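GH26C (Muricauda sp. MAR_2010_75, PDB 6Q78) probably hydrolyses internal beta-1,4-mannosidic linkages of mannans as an endo-acting family 26 glycoside hydrolase. Local coordinates at residues I120-N125 with H159-F164; F177-A182 with Q237-I242; F225-F228 with W232-W235; Q247-T252 with F267-D272. All coordinates share one frame; numbering follows the deposited sequence.

Interaction 1: I120-N125 with H159-F164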
loop_
_atom_site.group_PDB
_atom_site.type_symbol
_atom_site.label_atom_id
_atom_site.label_comp_id
_atom_site.label_asym_id
_atom_site.label_seq_id
_atom_site.Cartn_x
_atom_site.Cartn_y
_atom_site.Cartn_z
ATOM N N ILE A 120 12.381 -9.706 2.404
ATOM C CA ILE A 120 13.053 -9.917 1.135
ATOM C C ILE A 120 14.373 -9.167 1.095
ATOM O O ILE A 120 15.326 -9.609 0.419
ATOM C CB ILE A 120 12.072 -9.513 0.019
ATOM C CG1 ILE A 120 10.842 -10.443 0.082
ATOM C CG2 ILE A 120 12.729 -9.528 -1.366
ATOM C CD1 ILE A 120 9.673 -9.948 -0.771
ATOM N N THR A 121 14.477 -8.052 1.818
ATOM C CA THR A 121 15.692 -7.236 1.786
ATOM C C THR A 121 16.529 -7.371 3.054
ATOM O O THR A 121 17.501 -6.620 3.247
ATOM C CB THR A 121 15.393 -5.746 1.563
ATOM O OG1 THR A 121 14.607 -5.234 2.658
ATOM C CG2 THR A 121 14.655 -5.545 0.234
ATOM N N ASP A 122 16.215 -8.318 3.920
ATOM C CA ASP A 122 16.962 -8.427 5.169
ATOM C C ASP A 122 18.423 -8.766 4.891
ATOM O O ASP A 122 18.729 -9.560 3.993
ATOM C CB ASP A 122 16.357 -9.542 6.040
ATOM C CG ASP A 122 16.815 -9.421 7.505
ATOM O OD1 ASP A 122 17.935 -9.889 7.845
ATOM O OD2 ASP A 122 16.082 -8.771 8.282
ATOM N N ASP A 123 19.328 -8.165 5.677
ATOM C CA ASP A 123 20.749 -8.477 5.538
ATOM C C ASP A 123 21.019 -9.968 5.632
ATOM O O ASP A 123 21.952 -10.473 5.007
ATOM C CB ASP A 123 21.549 -7.816 6.660
ATOM C CG ASP A 123 21.664 -6.288 6.538
ATOM O OD1 ASP A 123 21.322 -5.737 5.490
ATOM O OD2 ASP A 123 22.145 -5.665 7.516
ATOM N N LEU A 124 20.226 -10.696 6.407
ATOM C CA LEU A 124 20.515 -12.105 6.610
ATOM C C LEU A 124 19.778 -13.018 5.643
ATOM O O LEU A 124 19.912 -14.241 5.741
ATOM C CB LEU A 124 20.150 -12.526 8.032
ATOM C CG LEU A 124 20.973 -11.842 9.115
ATOM C CD1 LEU A 124 20.646 -12.507 10.439
ATOM C CD2 LEU A 124 22.458 -11.944 8.805
ATOM N N ASN A 125 19.093 -12.470 4.645
ATOM C CA ASN A 125 18.430 -13.305 3.653
ATOM C C ASN A 125 19.448 -13.692 2.595
ATOM O O ASN A 125 19.774 -12.897 1.722
ATOM C CB ASN A 125 17.287 -12.509 3.025
ATOM C CG ASN A 125 16.454 -13.345 2.047
ATOM O OD1 ASN A 125 16.966 -14.335 1.463
ATOM N ND2 ASN A 125 15.190 -12.927 1.812
ATOM N N HIS A 159 9.131 -2.168 5.108
ATOM C CA HIS A 159 9.662 -1.855 6.431
ATOM C C HIS A 159 11.152 -2.174 6.387
ATOM O O HIS A 159 11.619 -3.272 6.742
ATOM C CB HIS A 159 8.909 -2.598 7.525
ATOM C CG HIS A 159 7.556 -2.025 7.809
ATOM N ND1 HIS A 159 6.438 -2.369 7.074
ATOM C CD2 HIS A 159 7.131 -1.154 8.763
ATOM C CE1 HIS A 159 5.388 -1.711 7.546
ATOM N NE2 HIS A 159 5.783 -0.952 8.556
ATOM N N PHE A 160 11.902 -1.183 5.886
ATOM C CA PHE A 160 13.327 -1.298 5.560
ATOM C C PHE A 160 14.156 -1.030 6.811
ATOM O O PHE A 160 14.145 0.074 7.351
ATOM C CB PHE A 160 13.579 -0.281 4.440
ATOM C CG PHE A 160 15.024 -0.171 3.945
ATOM C CD1 PHE A 160 15.921 -1.212 4.074
ATOM C CD2 PHE A 160 15.432 0.985 3.293
ATOM C CE1 PHE A 160 17.231 -1.078 3.579
ATOM C CE2 PHE A 160 16.730 1.135 2.848
ATOM C CZ PHE A 160 17.632 0.110 2.996
ATOM N N ARG A 161 14.816 -2.064 7.315
ATOM C CA ARG A 161 15.650 -1.886 8.499
ATOM C C ARG A 161 16.810 -0.959 8.169
ATOM O O ARG A 161 17.400 -1.025 7.088
ATOM C CB ARG A 161 16.131 -3.246 9.032
ATOM C CG ARG A 161 14.959 -4.079 9.536
ATOM C CD ARG A 161 15.359 -5.492 9.925
ATOM N NE ARG A 161 14.171 -6.334 9.949
ATOM C CZ ARG A 161 13.348 -6.468 10.975
ATOM N NH1 ARG A 161 13.568 -5.820 12.110
ATOM N NH2 ARG A 161 12.263 -7.252 10.839
ATOM N N GLU A 162 17.152 -0.101 9.119
ATOM C CA GLU A 162 18.096 0.961 8.857
ATOM C C GLU A 162 19.462 0.371 8.505
ATOM O O GLU A 162 19.816 -0.722 8.962
ATOM C CB GLU A 162 18.183 1.902 10.068
ATOM C CG GLU A 162 18.853 1.304 11.343
ATOM C CD GLU A 162 20.355 1.240 11.231
ATOM O OE1 GLU A 162 20.981 0.318 11.853
ATOM O OE2 GLU A 162 20.917 2.121 10.542
ATOM N N PRO A 163 20.254 1.094 7.705
ATOM C CA PRO A 163 21.382 0.455 6.996
ATOM C C PRO A 163 22.633 0.206 7.822
ATOM O O PRO A 163 23.451 -0.644 7.422
ATOM C CB PRO A 163 21.690 1.453 5.854
ATOM C CG PRO A 163 21.280 2.780 6.452
ATOM C CD PRO A 163 19.994 2.445 7.202
ATOM N N PHE A 164 22.831 0.904 8.941
ATOM C CA PHE A 164 24.089 0.753 9.666
ATOM C C PHE A 164 24.202 -0.625 10.300
ATOM O O PHE A 164 25.269 -1.253 10.256
ATOM C CB PHE A 164 24.248 1.857 10.716
ATOM C CG PHE A 164 24.528 3.208 10.134
ATOM C CD1 PHE A 164 25.804 3.531 9.710
ATOM C CD2 PHE A 164 23.515 4.153 10.010
ATOM C CE1 PHE A 164 26.078 4.786 9.159
ATOM C CE2 PHE A 164 23.771 5.397 9.471
ATOM C CZ PHE A 164 25.057 5.727 9.057
HETATM O O HOH W 1 15.688 -4.466 5.189
HETATM O O HOH W 2 14.730 -6.583 6.689
HETATM O O HOH W 3 23.639 -3.482 7.909
#
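Asp122 and Arg161 form a long salt bridge, with OD2 of Asp122 3.5 Å from NE of Arg161. The carboxylate and guanidinium planes stand 60° apart, so this is a one-atom approach rather than a flat two-pronged pairing. With CG anti to the backbone N (chi1 -163°), the carboxylate of Asp122 swings round until OD2 lies beside Arg161 NE. Water 2 doubles the link: lying in the guanidinium plane, it donates to Asp122 OD2 at 3.0 Å and weakly accepts from Arg161 NE. The other carboxylate oxygen is held at home, since Leu124 N donates to Asp122 OD1 at 2.8 Å, an Asx turn within the type I beta turn Asp122-Asn125. Both segments are loops that follow neighbouring parallel strands, 112-116 and 153-157, of the TIM barrel, and the contact bridges them above the strands' C-terminal ends. Two further waters extend it. Water 1 binds Thr121 OG1 at 2.9 Å and, weakly, Arg161 N, while Trp158 NE1 also bonds that hydroxyl. Water 3 donates to both Asp123 OD2 (2.7 Å) and Pro163 O (2.9 Å). Farther out, Arg161 NH1 reaches Glu167 O, and Lys199 of helix 193-208 pairs with Asp123 OD1.

Interaction 2: F177-A182 with Q237-I242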
loop_
_atom_site.group_PDB
_atom_site.type_symbol
_atom_site.label_atom_id
_atom_site.label_comp_id
_atom_site.label_asym_id
_atom_site.label_seq_id
_atom_site.Cartn_x
_atom_site.Cartn_y
_atom_site.Cartn_z
ATOM N N PHE A 177 22.402 8.097 16.804
ATOM C CA PHE A 177 23.188 8.251 15.587
ATOM C C PHE A 177 22.479 7.621 14.393
ATOM O O PHE A 177 22.446 8.199 13.300
ATOM C CB PHE A 177 24.582 7.648 15.747
ATOM C CG PHE A 177 25.347 7.582 14.451
ATOM C CD1 PHE A 177 26.133 8.653 14.040
ATOM C CD2 PHE A 177 25.265 6.464 13.643
ATOM C CE1 PHE A 177 26.814 8.600 12.839
ATOM C CE2 PHE A 177 25.954 6.417 12.436
ATOM C CZ PHE A 177 26.723 7.482 12.043
ATOM N N GLN A 178 21.920 6.429 14.569
ATOM C CA GLN A 178 21.241 5.784 13.443
ATOM C C GLN A 178 20.031 6.599 12.980
ATOM O O GLN A 178 19.845 6.833 11.779
ATOM C CB GLN A 178 20.837 4.368 13.846
ATOM C CG GLN A 178 22.047 3.467 13.946
ATOM C CD GLN A 178 21.825 2.227 14.769
ATOM O OE1 GLN A 178 20.756 2.016 15.319
ATOM N NE2 GLN A 178 22.860 1.391 14.861
ATOM N N ARG A 179 19.179 7.011 13.924
ATOM C CA ARG A 179 18.015 7.832 13.596
ATOM C C ARG A 179 18.410 9.037 12.755
ATOM O O ARG A 179 17.763 9.352 11.748
ATOM C CB ARG A 179 17.411 8.380 14.893
ATOM C CG ARG A 179 16.762 7.365 15.774
ATOM C CD ARG A 179 15.832 8.044 16.778
ATOM N NE ARG A 179 16.521 8.712 17.856
ATOM C CZ ARG A 179 16.811 8.137 19.016
ATOM N NH1 ARG A 179 16.481 6.866 19.247
ATOM N NH2 ARG A 179 17.436 8.840 19.938
ATOM N N GLU A 180 19.455 9.741 13.182
ATOM C CA GLU A 180 19.801 11.027 12.598
ATOM C C GLU A 180 20.567 10.899 11.293
ATOM O O GLU A 180 20.650 11.874 10.543
ATOM C CB GLU A 180 20.553 11.879 13.626
ATOM C CG GLU A 180 19.626 12.281 14.771
ATOM C CD GLU A 180 20.292 13.148 15.829
ATOM O OE1 GLU A 180 21.476 13.524 15.662
ATOM O OE2 GLU A 180 19.615 13.442 16.842
ATOM N N ASN A 181 21.090 9.720 10.975
ATOM C CA ASN A 181 21.954 9.593 9.811
ATOM C C ASN A 181 21.569 8.495 8.831
ATOM O O ASN A 181 22.165 8.435 7.753
ATOM C CB ASN A 181 23.407 9.366 10.245
ATOM C CG ASN A 181 23.970 10.561 10.975
ATOM O OD1 ASN A 181 24.454 11.496 10.347
ATOM N ND2 ASN A 181 23.858 10.567 12.310
ATOM N N ALA A 182 20.581 7.650 9.140
ATOM C CA ALA A 182 20.270 6.534 8.253
ATOM C C ALA A 182 19.897 7.001 6.852
ATOM O O ALA A 182 20.433 6.487 5.865
ATOM C CB ALA A 182 19.170 5.678 8.879
ATOM N N GLN A 237 10.162 12.893 9.192
ATOM C CA GLN A 237 10.453 14.286 8.866
ATOM C C GLN A 237 11.444 14.937 9.815
ATOM O O GLN A 237 12.060 15.938 9.430
ATOM C CB GLN A 237 9.156 15.091 8.798
ATOM C CG GLN A 237 8.332 15.080 10.047
ATOM C CD GLN A 237 8.580 16.329 10.910
ATOM O OE1 GLN A 237 8.928 17.391 10.397
ATOM N NE2 GLN A 237 8.415 16.191 12.225
ATOM N N SER A 238 11.585 14.433 11.048
ATOM C CA SER A 238 12.535 14.999 11.993
ATOM C C SER A 238 13.966 14.622 11.662
ATOM O O SER A 238 14.900 15.231 12.213
ATOM C CB SER A 238 12.248 14.479 13.408
ATOM O OG SER A 238 10.913 14.742 13.790
ATOM N N PHE A 239 14.158 13.642 10.791
ATOM C CA PHE A 239 15.465 13.057 10.555
ATOM C C PHE A 239 16.047 13.419 9.205
ATOM O O PHE A 239 17.206 13.074 8.943
ATOM C CB PHE A 239 15.351 11.528 10.663
ATOM C CG PHE A 239 14.642 11.101 11.887
ATOM C CD1 PHE A 239 15.172 11.435 13.138
ATOM C CD2 PHE A 239 13.420 10.452 11.816
ATOM C CE1 PHE A 239 14.492 11.098 14.286
ATOM C CE2 PHE A 239 12.762 10.109 12.975
ATOM C CZ PHE A 239 13.292 10.423 14.194
ATOM N N CYS A 240 15.305 14.126 8.353
ATOM C CA CYS A 240 15.825 14.499 7.046
ATOM C C CYS A 240 15.104 15.752 6.573
ATOM O O CYS A 240 13.988 16.059 7.018
ATOM C CB CYS A 240 15.666 13.359 6.014
ATOM S SG CYS A 240 13.957 12.809 5.751
ATOM N N THR A 241 15.762 16.492 5.689
ATOM C CA THR A 241 15.122 17.645 5.084
ATOM C C THR A 241 14.152 17.214 3.976
ATOM O O THR A 241 14.176 16.087 3.490
ATOM C CB THR A 241 16.173 18.568 4.473
ATOM O OG1 THR A 241 16.768 17.924 3.342
ATOM C CG2 THR A 241 17.258 18.963 5.499
ATOM N N ILE A 242 13.284 18.150 3.591
ATOM C CA ILE A 242 12.404 17.972 2.440
ATOM C C ILE A 242 13.212 17.578 1.216
ATOM O O ILE A 242 12.871 16.632 0.498
ATOM C CB ILE A 242 11.634 19.276 2.188
ATOM C CG1 ILE A 242 10.590 19.472 3.295
ATOM C CG2 ILE A 242 11.035 19.274 0.767
ATOM C CD1 ILE A 242 9.996 20.890 3.336
HETATM O O HOH W 4 19.150 10.908 7.967
HETATM O O HOH W 5 19.143 14.169 11.053
#
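Arg179 and Phe239 carry this surface contact, and both first torsions point CG away from the carbonyl carbon, beside the backbone N (chi1 -49° in Phe239). In the phenylalanine this lays the CB-CG-CD1 side of the residue against the helix backbone: Arg179 O comes within 3.4 Å of Phe239 CB and sits obliquely to the ring. The aliphatic part of the arginine takes up the rest, its CB lying 4.0 Å from Phe239 CE1 and its CD a little farther from the same atom. Beyond CG the arginine bends at chi3 (-75°), its guanidinium plane inclined 48° to the ring, and NH1 finds its partner in Thr171 O. Over the centre of one face of the Phe239 ring stands CB of the preceding Ser238. Were Phe239 cut back to an alanine, the Arg179 CB and CD methylenes would probably lose the ring they lie against, leaving a gap there and that side chain freer to turn. Alongside the ring the backbones meet through solvent: water 5 donates to Glu180 O at 2.8 Å and to Phe239 O at 3.1 Å, bridging carbonyls 4.0 Å apart from O to O. Within the helix, Asn181 ND2 returns to Phe177 O at 2.9 Å, in the carbonyl plane and on a lone pair. The arrangement joins helix 176-186, which follows the third barrel strand, to the long loop after the fourth, on the C-terminal side of a (beta/alpha)8 barrel.

Interaction 3: F225-F228 with W232-W235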
loop_
_atom_site.group_PDB
_atom_site.type_symbol
_atom_site.label_atom_id
_atom_site.label_comp_id
_atom_site.label_asym_id
_atom_site.label_seq_id
_atom_site.Cartn_x
_atom_site.Cartn_y
_atom_site.Cartn_z
ATOM N N PHE A 225 8.876 4.148 1.900
ATOM C CA PHE A 225 9.129 5.329 2.754
ATOM C C PHE A 225 7.822 6.005 3.151
ATOM O O PHE A 225 7.670 7.229 3.126
ATOM C CB PHE A 225 10.155 6.289 2.102
ATOM C CG PHE A 225 11.415 5.572 1.678
ATOM C CD1 PHE A 225 12.231 5.015 2.657
ATOM C CD2 PHE A 225 11.753 5.412 0.337
ATOM C CE1 PHE A 225 13.368 4.303 2.304
ATOM C CE2 PHE A 225 12.890 4.713 -0.033
ATOM C CZ PHE A 225 13.706 4.172 0.966
ATOM N N HIS A 226 6.877 5.166 3.570
ATOM C CA HIS A 226 5.542 5.651 3.910
ATOM C C HIS A 226 5.487 6.275 5.312
ATOM O O HIS A 226 6.354 6.067 6.177
ATOM C CB HIS A 226 4.530 4.489 3.817
ATOM C CG HIS A 226 4.768 3.388 4.813
ATOM N ND1 HIS A 226 5.973 2.711 4.899
ATOM C CD2 HIS A 226 3.954 2.831 5.750
ATOM C CE1 HIS A 226 5.894 1.803 5.848
ATOM N NE2 HIS A 226 4.677 1.840 6.375
ATOM N N GLU A 227 4.430 7.042 5.542
ATOM C CA GLU A 227 4.213 7.642 6.864
ATOM C C GLU A 227 5.385 8.502 7.290
ATOM O O GLU A 227 5.675 8.630 8.494
ATOM C CB GLU A 227 3.874 6.579 7.935
ATOM C CG GLU A 227 2.579 5.808 7.559
ATOM C CD GLU A 227 2.249 4.657 8.474
ATOM O OE1 GLU A 227 2.904 4.454 9.495
ATOM O OE2 GLU A 227 1.298 3.903 8.129
ATOM N N PHE A 228 6.004 9.170 6.315
ATOM C CA PHE A 228 7.202 9.973 6.524
ATOM C C PHE A 228 6.916 11.291 7.239
ATOM O O PHE A 228 7.878 12.011 7.580
ATOM C CB PHE A 228 7.767 10.297 5.130
ATOM C CG PHE A 228 6.769 11.021 4.238
ATOM C CD1 PHE A 228 6.580 12.391 4.370
ATOM C CD2 PHE A 228 6.000 10.334 3.321
ATOM C CE1 PHE A 228 5.641 13.040 3.583
ATOM C CE2 PHE A 228 5.063 10.987 2.512
ATOM C CZ PHE A 228 4.888 12.347 2.664
ATOM N N TRP A 232 8.186 7.874 13.603
ATOM C CA TRP A 232 8.406 6.511 14.064
ATOM C C TRP A 232 9.302 5.703 13.143
ATOM O O TRP A 232 9.804 4.659 13.577
ATOM C CB TRP A 232 7.092 5.755 14.292
ATOM C CG TRP A 232 6.032 5.926 13.199
ATOM C CD1 TRP A 232 5.839 5.105 12.102
ATOM C CD2 TRP A 232 4.980 6.905 13.169
ATOM N NE1 TRP A 232 4.757 5.563 11.362
ATOM C CE2 TRP A 232 4.210 6.653 11.998
ATOM C CE3 TRP A 232 4.639 7.992 13.989
ATOM C CZ2 TRP A 232 3.107 7.433 11.654
ATOM C CZ3 TRP A 232 3.539 8.767 13.639
ATOM C CH2 TRP A 232 2.799 8.491 12.470
ATOM N N PHE A 233 9.519 6.148 11.911
ATOM C CA PHE A 233 10.474 5.539 10.982
ATOM C C PHE A 233 11.634 6.496 10.742
ATOM O O PHE A 233 11.486 7.723 10.867
ATOM C CB PHE A 233 9.812 5.282 9.598
ATOM C CG PHE A 233 8.687 4.278 9.612
ATOM C CD1 PHE A 233 8.841 3.063 10.262
ATOM C CD2 PHE A 233 7.483 4.558 8.979
ATOM C CE1 PHE A 233 7.835 2.117 10.257
ATOM C CE2 PHE A 233 6.467 3.616 8.976
ATOM C CZ PHE A 233 6.636 2.396 9.622
ATOM N N TRP A 234 12.792 5.936 10.350
ATOM C CA TRP A 234 14.004 6.745 10.188
ATOM C C TRP A 234 13.971 7.615 8.933
ATOM O O TRP A 234 14.791 8.537 8.812
ATOM C CB TRP A 234 15.251 5.848 10.260
ATOM C CG TRP A 234 15.248 4.677 9.350
ATOM C CD1 TRP A 234 14.835 3.393 9.653
ATOM C CD2 TRP A 234 15.654 4.639 7.962
ATOM N NE1 TRP A 234 14.979 2.574 8.554
ATOM C CE2 TRP A 234 15.460 3.313 7.501
ATOM C CE3 TRP A 234 16.115 5.607 7.064
ATOM C CZ2 TRP A 234 15.757 2.903 6.195
ATOM C CZ3 TRP A 234 16.405 5.214 5.753
ATOM C CH2 TRP A 234 16.208 3.858 5.322
ATOM N N TRP A 235 13.033 7.372 8.016
ATOM C CA TRP A 235 12.799 8.279 6.907
ATOM C C TRP A 235 11.807 9.388 7.270
ATOM O O TRP A 235 11.366 10.117 6.382
ATOM C CB TRP A 235 12.343 7.499 5.666
ATOM C CG TRP A 235 11.196 6.582 5.913
ATOM C CD1 TRP A 235 9.845 6.895 5.849
ATOM C CD2 TRP A 235 11.255 5.171 6.190
ATOM N NE1 TRP A 235 9.081 5.769 6.122
ATOM C CE2 TRP A 235 9.914 4.695 6.294
ATOM C CE3 TRP A 235 12.308 4.268 6.349
ATOM C CZ2 TRP A 235 9.605 3.354 6.590
ATOM C CZ3 TRP A 235 12.014 2.932 6.641
ATOM C CH2 TRP A 235 10.661 2.478 6.760
HETATM O O HOH W 6 7.770 7.957 10.360
HETATM O O HOH W 7 10.249 12.661 5.776
#
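The Trp235 indole is covered by Phe225 CA on one face and by Phe233 CB on the other. The first of these is a CH-pi contact, Phe225 CA lying 3.5 Å from the centroid of the five-membered ring and 18° off its normal. The Phe225 ring adds an edge-to-face approach to the same indole, with planes at 78°. At the indole edge, Trp235 NE1 donates to His226 O at 2.7 Å; the bond is nearly straight (167°) and lies in the indole plane, which fixes the ring's rotation. Phe233 is wedged in turn between Trp235 CZ2 over one face and Trp232 CD1 over the centre of the other, while its CE2 sits over a face of His226, 3.6 Å from His226 NE2. Trp232 NE1 reaches Glu227 OE1 at 2.9 Å, using the anti lone pair of a carboxylate whose plane is steeply inclined to the indole. Water 6 donates to Glu227 O and accepts from Phe233 N. Glu227 OE2 lies near Asp297 and Glu335 and binds a Tris molecule, probably from crystallisation, which His226 NE2 also holds. An aromatic loop presenting a glutamate just after barrel strand four is consistent with the acid/base site of clan GH-A hydrolases.

Interaction 4: Q247-T252 with F267-D272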
loop_
_atom_site.group_PDB
_atom_site.type_symbol
_atom_site.label_atom_id
_atom_site.label_comp_id
_atom_site.label_asym_id
_atom_site.label_seq_id
_atom_site.Cartn_x
_atom_site.Cartn_y
_atom_site.Cartn_z
ATOM N N GLN A 247 14.979 13.788 -2.846
ATOM C CA GLN A 247 16.117 13.207 -3.559
ATOM C C GLN A 247 16.112 11.691 -3.444
ATOM O O GLN A 247 16.405 10.982 -4.411
ATOM C CB GLN A 247 17.421 13.765 -2.987
ATOM C CG GLN A 247 18.658 13.265 -3.708
ATOM C CD GLN A 247 19.968 13.701 -3.049
ATOM O OE1 GLN A 247 19.974 14.422 -2.050
ATOM N NE2 GLN A 247 21.083 13.282 -3.637
ATOM N N LEU A 248 15.816 11.171 -2.252
ATOM C CA LEU A 248 15.738 9.724 -2.077
ATOM C C LEU A 248 14.654 9.121 -2.968
ATOM O O LEU A 248 14.895 8.127 -3.675
ATOM C CB LEU A 248 15.439 9.406 -0.611
ATOM C CG LEU A 248 15.111 7.938 -0.329
ATOM C CD1 LEU A 248 16.272 6.985 -0.684
ATOM C CD2 LEU A 248 14.693 7.758 1.136
ATOM N N TRP A 249 13.477 9.751 -2.999
ATOM C CA TRP A 249 12.390 9.230 -3.821
ATOM C C TRP A 249 12.765 9.230 -5.301
ATOM O O TRP A 249 12.530 8.245 -6.013
ATOM C CB TRP A 249 11.127 10.055 -3.600
ATOM C CG TRP A 249 10.013 9.256 -2.969
ATOM C CD1 TRP A 249 9.831 9.050 -1.635
ATOM C CD2 TRP A 249 8.958 8.523 -3.631
ATOM N NE1 TRP A 249 8.723 8.267 -1.418
ATOM C CE2 TRP A 249 8.172 7.929 -2.623
ATOM C CE3 TRP A 249 8.567 8.356 -4.982
ATOM C CZ2 TRP A 249 7.047 7.165 -2.923
ATOM C CZ3 TRP A 249 7.491 7.595 -5.254
ATOM C CH2 TRP A 249 6.727 7.033 -4.240
ATOM N N GLN A 250 13.322 10.348 -5.792
ATOM C CA GLN A 250 13.623 10.437 -7.218
ATOM C C GLN A 250 14.737 9.472 -7.598
ATOM O O GLN A 250 14.674 8.826 -8.655
ATOM C CB GLN A 250 13.956 11.873 -7.614
ATOM C CG GLN A 250 12.762 12.806 -7.401
ATOM C CD GLN A 250 13.086 14.229 -7.778
ATOM O OE1 GLN A 250 14.252 14.597 -7.930
ATOM N NE2 GLN A 250 12.046 15.057 -7.908
ATOM N N PHE A 251 15.773 9.370 -6.760
ATOM C CA PHE A 251 16.815 8.393 -7.023
ATOM C C PHE A 251 16.229 6.993 -7.086
ATOM O O PHE A 251 16.568 6.205 -7.993
ATOM C CB PHE A 251 17.904 8.421 -5.953
ATOM C CG PHE A 251 18.870 7.315 -6.121
ATOM C CD1 PHE A 251 19.912 7.441 -7.030
ATOM C CD2 PHE A 251 18.716 6.135 -5.413
ATOM C CE1 PHE A 251 20.776 6.387 -7.235
ATOM C CE2 PHE A 251 19.572 5.077 -5.620
ATOM C CZ PHE A 251 20.599 5.199 -6.525
ATOM N N THR A 252 15.324 6.671 -6.160
ATOM C CA THR A 252 14.799 5.311 -6.070
ATOM C C THR A 252 13.964 4.968 -7.292
ATOM O O THR A 252 14.110 3.880 -7.875
ATOM C CB THR A 252 13.968 5.183 -4.794
ATOM O OG1 THR A 252 14.831 5.408 -3.675
ATOM C CG2 THR A 252 13.381 3.804 -4.655
ATOM N N PHE A 267 4.073 3.333 -8.682
ATOM C CA PHE A 267 4.681 3.942 -7.499
ATOM C C PHE A 267 3.655 4.725 -6.693
ATOM O O PHE A 267 2.955 5.589 -7.245
ATOM C CB PHE A 267 5.830 4.877 -7.922
ATOM C CG PHE A 267 6.938 4.155 -8.618
ATOM C CD1 PHE A 267 7.967 3.567 -7.888
ATOM C CD2 PHE A 267 6.928 4.010 -9.992
ATOM C CE1 PHE A 267 8.991 2.842 -8.526
ATOM C CE2 PHE A 267 7.941 3.308 -10.638
ATOM C CZ PHE A 267 8.968 2.735 -9.889
ATOM N N ALA A 268 3.588 4.443 -5.387
ATOM C CA ALA A 268 2.597 5.031 -4.487
ATOM C C ALA A 268 3.281 5.841 -3.391
ATOM O O ALA A 268 4.163 5.339 -2.701
ATOM C CB ALA A 268 1.759 3.907 -3.842
ATOM N N PHE A 269 2.817 7.077 -3.212
ATOM C CA PHE A 269 3.297 8.032 -2.222
ATOM C C PHE A 269 2.250 8.106 -1.119
ATOM O O PHE A 269 1.075 8.367 -1.406
ATOM C CB PHE A 269 3.368 9.402 -2.930
ATOM C CG PHE A 269 3.662 10.593 -2.035
ATOM C CD1 PHE A 269 4.976 10.877 -1.642
ATOM C CD2 PHE A 269 2.648 11.482 -1.682
ATOM C CE1 PHE A 269 5.263 12.013 -0.862
ATOM C CE2 PHE A 269 2.934 12.617 -0.898
ATOM C CZ PHE A 269 4.235 12.871 -0.482
ATOM N N SER A 270 2.649 7.942 0.138
ATOM C CA SER A 270 1.641 7.949 1.208
ATOM C C SER A 270 2.174 8.437 2.539
ATOM O O SER A 270 2.845 7.690 3.271
ATOM C CB SER A 270 0.956 6.595 1.361
ATOM O OG SER A 270 1.911 5.657 1.794
ATOM N N PRO A 271 1.840 9.669 2.919
ATOM C CA PRO A 271 2.036 10.107 4.312
ATOM C C PRO A 271 1.032 9.390 5.201
ATOM O O PRO A 271 0.159 8.643 4.720
ATOM C CB PRO A 271 1.695 11.602 4.270
ATOM C CG PRO A 271 0.673 11.704 3.107
ATOM C CD PRO A 271 1.180 10.681 2.073
ATOM N N ASP A 272 1.151 9.626 6.504
ATOM C CA ASP A 272 0.095 9.283 7.446
ATOM C C ASP A 272 -0.952 10.387 7.347
ATOM O O ASP A 272 -1.244 10.820 6.233
ATOM C CB ASP A 272 0.686 9.151 8.841
ATOM C CG ASP A 272 -0.133 8.270 9.749
ATOM O OD1 ASP A 272 -1.019 8.823 10.440
ATOM O OD2 ASP A 272 0.123 7.043 9.810
#
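Trp249 turns its indole toward strand 267-269 with chi1 at -115°, near eclipsing its own CA hydrogen, and chi2 at 86°, which stands the ring roughly across the CA-CB-CG plane. The indole and the Phe267 side chain run past one another head to tail. This is helix-on-sheet packing in a (beta/alpha)8 barrel: helix 242-259 links parallel strands 220-223 and 265-269 in a beta-alpha-beta crossover, and the short helix and strand axes run 170° apart at 11.6 Å. The indole bridges that separation. Its CZ2 comes within 3.4 Å of Ala268 O, which lies in the ring plane at the benzo edge. Trp249 CZ3 meets Phe267 CB at 4.2 Å, and CZ2 is 3.9 Å from Phe269 CA. Above one face, offset toward the rim, sits Phe269 CD1, and the Tyr245 ring also meets the indole. A serine in place of Trp249 would probably open a gap between helix and strand, leaving Phe267 CB and the Phe269 backbone without their apolar cover. On the helix, Thr252 OG1 bonds Tyr196 OH of helix 193-208. The Leu248 carbonyl oxygen accepts twice, from Thr252 OG1 at 2.7 Å and from Thr252 N at 2.9 Å, the two donors arriving from opposite faces of its plane.

From the N terminus, interaction 1 comes first, closing a loop that runs through helix 132-150 and strand 153-157. Interaction 2 then spans residues 177 to 242, and interaction 3 is nested inside it as a short loop after strand 220-223. Interaction 4 follows in series, where helix 242-259 meets the next strand; none of the loops cross. Interaction 3 touches all the others: Phe160 O lies 2.9 Å from Trp234 NE1, a probable hydrogen bond to interaction 1; Phe239 CE2 approaches Phe233 O at 3.4 Å; and Glu227 N reaches Ser270 O at 2.8 Å, probably bonded. Loops after strands two to five of the barrel are thus joined.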